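Local coordinates for alkaline phosphatase D (Bacillus subtilis, PDB 2YEQ), which hydrolyses phosphate esters, with phosphodiesterase as well as alkaline phosphatase activity, at an active site that holds iron and calcium, at residues Gly37-Gln42 against Leu71-His76; Asn184-Tyr189 against Tyr239-Glu244; Gly150-Glu155 against Ala197-Phe202. All coordinates share one frame; numbering follows the deposited sequence.

Contact 1: residues Gly37-Gln42 against Leu71-His76; sequences GGMPKQ and LAHSVH. With PE5 (3,6,9,12,15,18,21,24-octaoxahexacosan-1-ol), chain Y; EDO (1,2-ethanediol), chain R.
H73 donates its NE2-H to the backbone carbonyl Q42 O at 2.8 Å in a nearly straight bond (170° at the hydrogen). Both segments belong to the N-terminal, E-set-related part of the chain: Q42 lies near the end of the loop between strands 23-28 and 44-51, the latter in a four-stranded sheet, and H73 sits in the turn that leads into strand 74-79, the edge strand of the large mixed sheet. The acceptor lies in the imidazole plane, while the donor is tilted 28° from the plane of the carbonyl. P40 O reaches the same ring edge, 3.3 Å from H73 CE1, so two carbonyls line that rim.

One face of the ring is taken by M39. Its chain bends at every torsion (chi1, chi2 and chi3 all near -71°), which curls CE back over the imidazole. CE stands 3.9 Å from the ring centroid in a CH-pi contact, and CB stays 3.5 Å from H73 ND1. An unbranched, flexible thioether suits this place because it can wrap a flat ring; L29 and V44 pack against both M39 and H73.

The ring is presented by a turn in which A72 and H73 both have left-handed backbone angles. S74 closes the turn by giving L71 O two donors: its backbone N, and its hydroxyl OG at 2.7 Å in the carbonyl plane.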
loop_
_atom_site.group_PDB
_atom_site.type_symbol
_atom_site.label_atom_id
_atom_site.label_comp_id
_atom_site.label_asym_id
_atom_site.label_seq_id
_atom_site.Cartn_x
_atom_site.Cartn_y
_atom_site.Cartn_z
ATOM N N GLY A 37 6.434 -24.281 1.837
ATOM C CA GLY A 37 5.158 -24.705 1.276
ATOM C C GLY A 37 4.829 -26.185 1.433
ATOM O O GLY A 37 3.646 -26.547 1.441
ATOM N N GLY A 38 5.865 -27.037 1.537
ATOM C CA GLY A 38 5.696 -28.473 1.718
ATOM C C GLY A 38 5.069 -29.189 0.540
ATOM O O GLY A 38 4.408 -30.211 0.704
ATOM N N MET A 39 5.246 -28.667 -0.664
ATOM C CA MET A 39 4.632 -29.296 -1.826
ATOM C C MET A 39 5.671 -30.128 -2.587
ATOM O O MET A 39 6.863 -29.825 -2.560
ATOM C CB MET A 39 4.079 -28.239 -2.775
ATOM C CG MET A 39 2.848 -27.511 -2.246
ATOM S SD MET A 39 1.411 -28.584 -2.235
ATOM C CE MET A 39 1.065 -28.709 -3.970
ATOM N N PRO A 40 5.227 -31.156 -3.295
ATOM C CA PRO A 40 6.160 -31.895 -4.153
ATOM C C PRO A 40 6.499 -31.108 -5.413
ATOM O O PRO A 40 5.745 -30.233 -5.823
ATOM C CB PRO A 40 5.379 -33.152 -4.509
ATOM C CG PRO A 40 3.970 -32.758 -4.399
ATOM C CD PRO A 40 3.918 -31.821 -3.228
ATOM N N LYS A 41 7.601 -31.457 -6.049
ATOM C CA LYS A 41 8.057 -30.770 -7.245
ATOM C C LYS A 41 7.299 -31.276 -8.470
ATOM O O LYS A 41 7.881 -31.901 -9.346
ATOM C CB LYS A 41 9.580 -30.954 -7.411
ATOM C CG LYS A 41 10.231 -30.032 -8.440
ATOM C CD LYS A 41 11.714 -30.383 -8.697
ATOM C CE LYS A 41 12.006 -30.587 -10.194
ATOM N NZ LYS A 41 13.465 -30.763 -10.501
ATOM N N GLN A 42 5.997 -31.008 -8.522
ATOM C CA GLN A 42 5.176 -31.343 -9.689
ATOM C C GLN A 42 3.962 -30.415 -9.786
ATOM O O GLN A 42 3.519 -29.852 -8.786
ATOM C CB GLN A 42 4.703 -32.803 -9.641
ATOM C CG GLN A 42 3.725 -33.103 -8.522
ATOM C CD GLN A 42 3.683 -34.577 -8.108
ATOM O OE1 GLN A 42 4.674 -35.300 -8.213
ATOM N NE2 GLN A 42 2.526 -35.014 -7.616
ATOM N N LEU A 71 6.417 -21.296 -9.570
ATOM C CA LEU A 71 5.716 -20.156 -8.965
ATOM C C LEU A 71 5.139 -20.457 -7.563
ATOM O O LEU A 71 4.104 -19.897 -7.166
ATOM C CB LEU A 71 4.617 -19.695 -9.916
ATOM C CG LEU A 71 5.094 -19.166 -11.292
ATOM C CD1 LEU A 71 3.901 -18.928 -12.190
ATOM C CD2 LEU A 71 5.873 -17.898 -11.179
ATOM N N ALA A 72 5.830 -21.327 -6.819
ATOM C CA ALA A 72 5.468 -21.708 -5.450
ATOM C C ALA A 72 4.024 -22.246 -5.335
ATOM O O ALA A 72 3.373 -22.114 -4.292
ATOM C CB ALA A 72 5.702 -20.545 -4.478
ATOM N N HIS A 73 3.558 -22.872 -6.406
ATOM C CA HIS A 73 2.198 -23.415 -6.519
ATOM C C HIS A 73 1.133 -22.339 -6.241
ATOM O O HIS A 73 0.033 -22.623 -5.720
ATOM C CB HIS A 73 2.009 -24.642 -5.603
ATOM C CG HIS A 73 2.757 -25.852 -6.064
ATOM N ND1 HIS A 73 4.027 -26.151 -5.626
ATOM C CD2 HIS A 73 2.408 -26.839 -6.918
ATOM C CE1 HIS A 73 4.424 -27.283 -6.180
ATOM N NE2 HIS A 73 3.466 -27.715 -6.978
ATOM N N SER A 74 1.454 -21.101 -6.613
ATOM C CA SER A 74 0.467 -20.045 -6.609
ATOM C C SER A 74 -0.481 -20.247 -7.787
ATOM O O SER A 74 -0.199 -20.963 -8.770
ATOM C CB SER A 74 1.136 -18.678 -6.679
ATOM O OG SER A 74 1.861 -18.537 -7.886
ATOM N N VAL A 75 -1.646 -19.630 -7.673
ATOM C CA VAL A 75 -2.643 -19.691 -8.714
ATOM C C VAL A 75 -3.113 -18.266 -9.019
ATOM O O VAL A 75 -3.506 -17.532 -8.110
ATOM C CB VAL A 75 -3.849 -20.569 -8.274
ATOM C CG1 VAL A 75 -4.936 -20.530 -9.322
ATOM C CG2 VAL A 75 -3.389 -22.019 -7.991
ATOM N N HIS A 76 -3.038 -17.875 -10.280
ATOM C CA HIS A 76 -3.600 -16.603 -10.748
ATOM C C HIS A 76 -4.562 -16.913 -11.868
ATOM O O HIS A 76 -4.162 -17.490 -12.870
ATOM C CB HIS A 76 -2.515 -15.680 -11.305
ATOM C CG HIS A 76 -1.532 -15.212 -10.281
ATOM N ND1 HIS A 76 -0.548 -16.028 -9.774
ATOM C CD2 HIS A 76 -1.386 -14.017 -9.672
ATOM C CE1 HIS A 76 0.155 -15.352 -8.883
ATOM N NE2 HIS A 76 -0.337 -14.128 -8.803
HETATM C C50 PE5 Y . -0.351 -33.889 -4.704
HETATM O O1 PE5 Y . 0.021 -33.017 -3.623
HETATM C C1 PE5 Y . 0.731 -33.693 -2.569
HETATM C C2 PE5 Y . 0.880 -32.808 -1.327
HETATM O O2 PE5 Y . 1.162 -33.544 -0.113
HETATM C C3 PE5 Y . 1.507 -32.711 1.009
HETATM C C4 PE5 Y . 0.296 -32.032 1.617
HETATM C C1 EDO R . -0.301 -20.846 -13.141
HETATM O O1 EDO R . 0.882 -21.389 -12.548
HETATM C C2 EDO R . -1.426 -20.845 -12.113
HETATM O O2 EDO R . -2.244 -19.686 -12.291
#

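Contact 2: residues Asn184-Tyr189 against Tyr239-Glu244; sequences NRHAQY and YQAYYE. With EDO (1,2-ethanediol), chain B; EDO (1,2-ethanediol), chain C.
H186, on helix 179-190, pushes its imidazole against the backbone of A241 and Y242 on helix 228-245, and this one ring makes the whole contact. A241 O lies 4.0 Å above the ring plane, over its centre. H186 CE1 meets the start of the next residue, 3.8 Å from Y242 CA, and continues to Y242 CD1 at 3.9 Å, the two aromatic side chains meeting at a slant. H186 CD2, for its part, rests against A241 CB at 4.1 Å. Alanine suits this position: its single methyl lets a broad ring lie close to the helix backbone, and the CA atoms of H186 and A241 come within 7.4 Å. Y242 has CG anti to its backbone N (chi1 -171°), which carries most of the phenol off to one side of the imidazole while CD1 still touches.

In the next shell, I153 packs on H186, Y182 touches A241, and A241 O also accepts a hydrogen bond from H245 ND1. Within helix 228-245, Q240 NE2 donates to E244 OE2, one turn further on, at 2.9 Å, meeting the carboxylate from above its plane, while E244 OE1 forms a salt bridge with R183, a residue of the facing helix. Further out, R185 holds helix 179-190 to the loops through N172 and Y156, and Y189 OH bonds to H171.

The chemistry at the centre is therefore van der Waals packing of a buried polar ring, with a carbonyl oxygen facing its pi surface. At 4.0 Å that oxygen would probably favour a protonated imidazole only weakly, whereas the charged link between the two helices is made to one side, by R183 and E244.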
loop_
_atom_site.group_PDB
_atom_site.type_symbol
_atom_site.label_atom_id
_atom_site.label_comp_id
_atom_site.label_asym_id
_atom_site.label_seq_id
_atom_site.Cartn_x
_atom_site.Cartn_y
_atom_site.Cartn_z
ATOM N N ASN A 184 8.825 -17.364 2.035
ATOM C CA ASN A 184 8.510 -17.714 3.400
ATOM C C ASN A 184 8.072 -16.505 4.224
ATOM O O ASN A 184 7.193 -16.605 5.096
ATOM C CB ASN A 184 9.675 -18.458 4.073
ATOM C CG ASN A 184 9.893 -19.850 3.487
ATOM O OD1 ASN A 184 9.016 -20.375 2.799
ATOM N ND2 ASN A 184 11.074 -20.434 3.729
ATOM N N ARG A 185 8.670 -15.348 3.958
ATOM C CA ARG A 185 8.253 -14.146 4.670
ATOM C C ARG A 185 6.826 -13.750 4.230
ATOM O O ARG A 185 6.017 -13.389 5.083
ATOM C CB ARG A 185 9.212 -12.994 4.402
ATOM C CG ARG A 185 8.879 -11.712 5.133
ATOM C CD ARG A 185 8.936 -11.851 6.617
ATOM N NE ARG A 185 10.134 -12.498 7.169
ATOM C CZ ARG A 185 11.242 -11.890 7.579
ATOM N NH1 ARG A 185 11.383 -10.566 7.458
ATOM N NH2 ARG A 185 12.230 -12.623 8.126
ATOM N N HIS A 186 6.535 -13.782 2.932
ATOM C CA HIS A 186 5.141 -13.556 2.455
ATOM C C HIS A 186 4.163 -14.530 3.121
ATOM O O HIS A 186 3.080 -14.139 3.538
ATOM C CB HIS A 186 4.974 -13.637 0.940
ATOM C CG HIS A 186 5.316 -12.362 0.226
ATOM N ND1 HIS A 186 4.468 -11.394 -0.256
ATOM C CD2 HIS A 186 6.525 -11.898 -0.027
ATOM C CE1 HIS A 186 5.189 -10.423 -0.821
ATOM N NE2 HIS A 186 6.444 -10.693 -0.654
ATOM N N ALA A 187 4.561 -15.792 3.245
ATOM C CA ALA A 187 3.735 -16.783 3.912
ATOM C C ALA A 187 3.526 -16.464 5.390
ATOM O O ALA A 187 2.419 -16.671 5.905
ATOM C CB ALA A 187 4.336 -18.186 3.729
ATOM N N GLN A 188 4.553 -15.964 6.083
ATOM C CA GLN A 188 4.400 -15.621 7.493
ATOM C C GLN A 188 3.317 -14.562 7.678
ATOM O O GLN A 188 2.469 -14.692 8.549
ATOM C CB GLN A 188 5.692 -15.104 8.117
ATOM C CG GLN A 188 5.505 -14.604 9.537
ATOM C CD GLN A 188 6.794 -14.184 10.211
ATOM O OE1 GLN A 188 7.623 -13.495 9.603
ATOM N NE2 GLN A 188 6.967 -14.581 11.486
ATOM N N TYR A 189 3.407 -13.495 6.890
ATOM C CA TYR A 189 2.469 -12.363 6.963
ATOM C C TYR A 189 1.063 -12.771 6.545
ATOM O O TYR A 189 0.105 -12.467 7.234
ATOM C CB TYR A 189 2.962 -11.181 6.079
ATOM C CG TYR A 189 4.002 -10.302 6.760
ATOM C CD1 TYR A 189 5.188 -10.837 7.242
ATOM C CD2 TYR A 189 3.819 -8.931 6.873
ATOM C CE1 TYR A 189 6.137 -10.042 7.852
ATOM C CE2 TYR A 189 4.753 -8.123 7.494
ATOM C CZ TYR A 189 5.934 -8.678 7.955
ATOM O OH TYR A 189 6.862 -7.886 8.589
ATOM N N TYR A 239 10.630 -9.413 -6.175
ATOM C CA TYR A 239 9.564 -9.156 -7.135
ATOM C C TYR A 239 8.812 -10.423 -7.533
ATOM O O TYR A 239 7.570 -10.387 -7.670
ATOM C CB TYR A 239 10.090 -8.435 -8.380
ATOM C CG TYR A 239 10.403 -6.948 -8.230
ATOM C CD1 TYR A 239 10.304 -6.295 -7.016
ATOM C CD2 TYR A 239 10.776 -6.200 -9.339
ATOM C CE1 TYR A 239 10.577 -4.909 -6.905
ATOM C CE2 TYR A 239 11.039 -4.840 -9.250
ATOM C CZ TYR A 239 10.956 -4.204 -8.038
ATOM O OH TYR A 239 11.224 -2.850 -7.934
ATOM N N GLN A 240 9.541 -11.529 -7.737
ATOM C CA GLN A 240 8.908 -12.813 -8.047
ATOM C C GLN A 240 7.991 -13.256 -6.885
ATOM O O GLN A 240 6.848 -13.635 -7.120
ATOM C CB GLN A 240 9.934 -13.930 -8.348
ATOM C CG GLN A 240 9.225 -15.244 -8.765
ATOM C CD GLN A 240 10.144 -16.314 -9.374
ATOM O OE1 GLN A 240 11.160 -16.015 -10.023
ATOM N NE2 GLN A 240 9.748 -17.572 -9.212
ATOM N N ALA A 241 8.493 -13.204 -5.662
ATOM C CA ALA A 241 7.712 -13.605 -4.475
ATOM C C ALA A 241 6.470 -12.731 -4.307
ATOM O O ALA A 241 5.405 -13.225 -3.896
ATOM C CB ALA A 241 8.534 -13.544 -3.225
ATOM N N TYR A 242 6.595 -11.448 -4.652
ATOM C CA TYR A 242 5.457 -10.529 -4.586
ATOM C C TYR A 242 4.392 -10.934 -5.591
ATOM O O TYR A 242 3.232 -11.098 -5.240
ATOM C CB TYR A 242 5.929 -9.104 -4.848
ATOM C CG TYR A 242 4.904 -8.022 -4.610
ATOM C CD1 TYR A 242 4.743 -7.462 -3.364
ATOM C CD2 TYR A 242 4.147 -7.518 -5.656
ATOM C CE1 TYR A 242 3.793 -6.442 -3.142
ATOM C CE2 TYR A 242 3.228 -6.488 -5.453
ATOM C CZ TYR A 242 3.071 -5.957 -4.204
ATOM O OH TYR A 242 2.167 -4.934 -4.026
ATOM N N TYR A 243 4.791 -11.125 -6.846
ATOM C CA TYR A 243 3.890 -11.622 -7.848
ATOM C C TYR A 243 3.180 -12.908 -7.374
ATOM O O TYR A 243 1.959 -13.015 -7.497
ATOM C CB TYR A 243 4.589 -11.884 -9.200
ATOM C CG TYR A 243 3.661 -12.543 -10.181
ATOM C CD1 TYR A 243 2.739 -11.791 -10.914
ATOM C CD2 TYR A 243 3.628 -13.933 -10.321
ATOM C CE1 TYR A 243 1.852 -12.392 -11.781
ATOM C CE2 TYR A 243 2.737 -14.538 -11.179
ATOM C CZ TYR A 243 1.842 -13.763 -11.912
ATOM O OH TYR A 243 0.951 -14.364 -12.783
ATOM N N GLU A 244 3.957 -13.879 -6.893
ATOM C CA GLU A 244 3.417 -15.180 -6.484
ATOM C C GLU A 244 2.323 -15.001 -5.422
ATOM O O GLU A 244 1.412 -15.799 -5.359
ATOM C CB GLU A 244 4.537 -16.104 -5.978
ATOM C CG GLU A 244 5.460 -16.574 -7.118
ATOM C CD GLU A 244 6.737 -17.245 -6.687
ATOM O OE1 GLU A 244 7.086 -17.160 -5.493
ATOM O OE2 GLU A 244 7.412 -17.849 -7.579
HETATM C C1 EDO B . 14.235 -19.809 3.530
HETATM O O1 EDO B . 15.192 -20.873 3.357
HETATM C C2 EDO B . 14.281 -19.203 4.938
HETATM O O2 EDO B . 12.974 -18.825 5.390
HETATM C C1 EDO C . 12.365 -14.064 -14.027
HETATM O O1 EDO C . 12.354 -14.866 -15.204
HETATM C C2 EDO C . 11.901 -14.854 -12.804
HETATM O O2 EDO C . 11.210 -14.004 -11.888
#

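Contact 3: residues Gly150-Glu155 against Ala197-Phe202; sequences GDYIYE and AAHAAF. With FE (Fe (III) ion), chain D; CA (calcium ion), chain E; PE5 (3,6,9,12,15,18,21,24-octaoxahexacosan-1-ol), chain F; EDO (1,2-ethanediol), chain G.
The metal-binding loop after strand 145-148, a Gly-Asp loop of the calcineurin-like metallophosphatase fold, is tied here to helix 193-201. The link is one short bond: Y152 OH and H199 NE2 stand 2.6 Å apart, and either could be the donor. The side chains arrive from opposite directions and meet rim to rim, each partner at the other's ring edge, with the ring planes 49° apart. A chi1 of -170° swings the Y152 ring away from the backbone N and toward the helix; R190 packs on both Y152 and H199.

The neighbours of Y152 in sequence serve the metals. D151 OD2 bridges the two ions, 2.2 Å from iron and 2.5 Å from calcium, a role that suits a carboxylate oxygen, which is negatively charged and has lone pairs for two ions. Y154 OH is bound to iron at 2.0 Å. C124 and H382 join them at the iron, while D209, D210 and D380 bind the calcium. G150, just before, has backbone angles that would press any side chain into the preceding carbonyl, so glycine fits the bend.

Y152 OH lies 13.8 Å from D151 OD2, so the pair takes no direct part in metal binding. A phenol and an imidazole can each either donate or accept a hydrogen bond, which suits both to a buried site where the bond satisfies both polar atoms together. The short bond is consistent with a strong tie on Y152, which lies in sequence between the metal ligands D151 and Y154, and it probably helps to fix the course of the loop.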
loop_
_atom_site.group_PDB
_atom_site.type_symbol
_atom_site.label_atom_id
_atom_site.label_comp_id
_atom_site.label_asym_id
_atom_site.label_seq_id
_atom_site.Cartn_x
_atom_site.Cartn_y
_atom_site.Cartn_z
ATOM N N GLY A 150 1.984 -0.170 0.177
ATOM C CA GLY A 150 3.384 -0.664 0.364
ATOM C C GLY A 150 3.716 -1.116 1.771
ATOM O O GLY A 150 2.929 -0.941 2.706
ATOM N N ASP A 151 4.934 -1.664 1.908
ATOM C CA ASP A 151 5.415 -2.290 3.100
ATOM C C ASP A 151 4.398 -3.345 3.555
ATOM O O ASP A 151 4.054 -3.430 4.718
ATOM C CB ASP A 151 5.721 -1.282 4.195
ATOM C CG ASP A 151 6.903 -0.360 3.865
ATOM O OD1 ASP A 151 7.457 -0.443 2.760
ATOM O OD2 ASP A 151 7.225 0.499 4.742
ATOM N N TYR A 152 3.942 -4.136 2.593
ATOM C CA TYR A 152 3.111 -5.298 2.873
ATOM C C TYR A 152 3.869 -6.379 3.644
ATOM O O TYR A 152 3.261 -7.090 4.454
ATOM C CB TYR A 152 2.577 -5.855 1.575
ATOM C CG TYR A 152 1.515 -6.913 1.711
ATOM C CD1 TYR A 152 1.853 -8.232 1.985
ATOM C CD2 TYR A 152 0.163 -6.605 1.516
ATOM C CE1 TYR A 152 0.870 -9.229 2.083
ATOM C CE2 TYR A 152 -0.836 -7.610 1.614
ATOM C CZ TYR A 152 -0.464 -8.914 1.900
ATOM O OH TYR A 152 -1.417 -9.898 2.002
ATOM N N ILE A 153 5.172 -6.531 3.365
ATOM C CA ILE A 153 6.087 -7.272 4.238
ATOM C C ILE A 153 7.257 -6.380 4.606
ATOM O O ILE A 153 7.445 -5.344 3.972
ATOM C CB ILE A 153 6.665 -8.550 3.575
ATOM C CG1 ILE A 153 7.523 -8.192 2.346
ATOM C CG2 ILE A 153 5.542 -9.533 3.206
ATOM C CD1 ILE A 153 8.459 -9.332 1.885
ATOM N N TYR A 154 7.996 -6.768 5.652
ATOM C CA TYR A 154 9.279 -6.174 5.998
ATOM C C TYR A 154 10.319 -7.306 5.908
ATOM O O TYR A 154 9.975 -8.489 6.071
ATOM C CB TYR A 154 9.281 -5.532 7.397
ATOM C CG TYR A 154 8.495 -4.231 7.462
ATOM C CD1 TYR A 154 7.096 -4.226 7.318
ATOM C CD2 TYR A 154 9.142 -3.015 7.609
ATOM C CE1 TYR A 154 6.366 -3.052 7.349
ATOM C CE2 TYR A 154 8.423 -1.808 7.648
ATOM C CZ TYR A 154 7.036 -1.835 7.495
ATOM O OH TYR A 154 6.309 -0.682 7.547
ATOM N N GLU A 155 11.568 -6.920 5.675
ATOM C CA GLU A 155 12.640 -7.850 5.302
ATOM C C GLU A 155 13.528 -8.303 6.435
ATOM O O GLU A 155 14.353 -9.222 6.266
ATOM C CB GLU A 155 13.490 -7.205 4.196
ATOM C CG GLU A 155 14.542 -6.182 4.702
ATOM C CD GLU A 155 13.998 -4.762 4.835
ATOM O OE1 GLU A 155 12.751 -4.592 4.848
ATOM O OE2 GLU A 155 14.816 -3.815 4.966
ATOM N N ALA A 197 -8.868 -12.644 6.015
ATOM C CA ALA A 197 -10.312 -12.279 5.981
ATOM C C ALA A 197 -10.510 -11.013 5.145
ATOM O O ALA A 197 -11.422 -10.929 4.334
ATOM C CB ALA A 197 -10.847 -12.060 7.407
ATOM N N ALA A 198 -9.629 -10.039 5.342
ATOM C CA ALA A 198 -9.673 -8.795 4.550
ATOM C C ALA A 198 -9.443 -9.049 3.072
ATOM O O ALA A 198 -10.104 -8.413 2.210
ATOM C CB ALA A 198 -8.699 -7.742 5.135
ATOM N N HIS A 199 -8.576 -10.023 2.746
ATOM C CA HIS A 199 -8.401 -10.406 1.354
ATOM C C HIS A 199 -9.626 -11.112 0.778
ATOM O O HIS A 199 -9.971 -10.880 -0.370
ATOM C CB HIS A 199 -7.156 -11.289 1.140
ATOM C CG HIS A 199 -5.880 -10.518 0.984
ATOM N ND1 HIS A 199 -5.636 -9.715 -0.107
ATOM C CD2 HIS A 199 -4.767 -10.457 1.761
ATOM C CE1 HIS A 199 -4.424 -9.187 0.007
ATOM N NE2 HIS A 199 -3.874 -9.628 1.130
ATOM N N ALA A 200 -10.246 -12.008 1.557
ATOM C CA ALA A 200 -11.410 -12.765 1.088
ATOM C C ALA A 200 -12.653 -11.857 0.925
ATOM O O ALA A 200 -13.527 -12.127 0.112
ATOM C CB ALA A 200 -11.718 -13.964 2.065
ATOM N N ALA A 201 -12.674 -10.738 1.635
ATOM C CA ALA A 201 -13.829 -9.824 1.636
ATOM C C ALA A 201 -13.948 -8.875 0.435
ATOM O O ALA A 201 -15.062 -8.482 0.044
ATOM C CB ALA A 201 -13.829 -9.026 2.952
ATOM N N PHE A 202 -12.821 -8.479 -0.154
ATOM C CA PHE A 202 -12.806 -7.425 -1.190
ATOM C C PHE A 202 -11.724 -7.666 -2.253
ATOM O O PHE A 202 -10.712 -8.263 -1.954
ATOM C CB PHE A 202 -12.441 -6.067 -0.583
ATOM C CG PHE A 202 -13.031 -5.787 0.749
ATOM C CD1 PHE A 202 -14.379 -5.449 0.866
ATOM C CD2 PHE A 202 -12.249 -5.767 1.874
ATOM C CE1 PHE A 202 -14.922 -5.152 2.086
ATOM C CE2 PHE A 202 -12.796 -5.467 3.113
ATOM C CZ PHE A 202 -14.151 -5.173 3.208
HETATM FE FE FE D . 6.558 1.106 6.695
HETATM CA CA CA E . 8.068 2.362 3.275
HETATM C C50 PE5 F . -19.377 -15.828 2.313
HETATM O O1 PE5 F . -18.232 -15.155 1.770
HETATM C C1 PE5 F . -17.562 -14.432 2.786
HETATM C C2 PE5 F . -16.415 -13.583 2.272
HETATM O O2 PE5 F . -15.404 -13.512 3.282
HETATM C C3 PE5 F . -15.520 -12.454 4.237
HETATM C C4 PE5 F . -14.275 -12.418 5.099
HETATM C C1 EDO G . -17.035 -7.215 -2.100
HETATM O O1 EDO G . -16.039 -8.129 -2.537
HETATM C C2 EDO G . -16.798 -5.857 -2.730
HETATM O O2 EDO G . -17.996 -5.097 -2.538
HETATM O O HOH W 1 5.524 2.160 2.958
#

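Overall arrangement
From the N terminus, contact 1 comes first: residues 37-42 and 71-76 close a loop, largely of strand, in the N-terminal part of the chain, and strand 74-79 edges the mixed sheet that also holds strands 145-148 and 203-206. The other two contacts follow it in series and cross each other, since 150-155, 184-189, 197-202 and 239-244 alternate between them. Contact 3 ties the metal loop to helix 193-201, and contact 2 pairs the preceding helix 179-190 with helix 228-245. R185 NH1 joins these two by a probable hydrogen bond to Y154 O (2.9 Å). H76 NE2 probably bonds to Y243 O (2.9 Å), so contact 2 touches both others and lies between them.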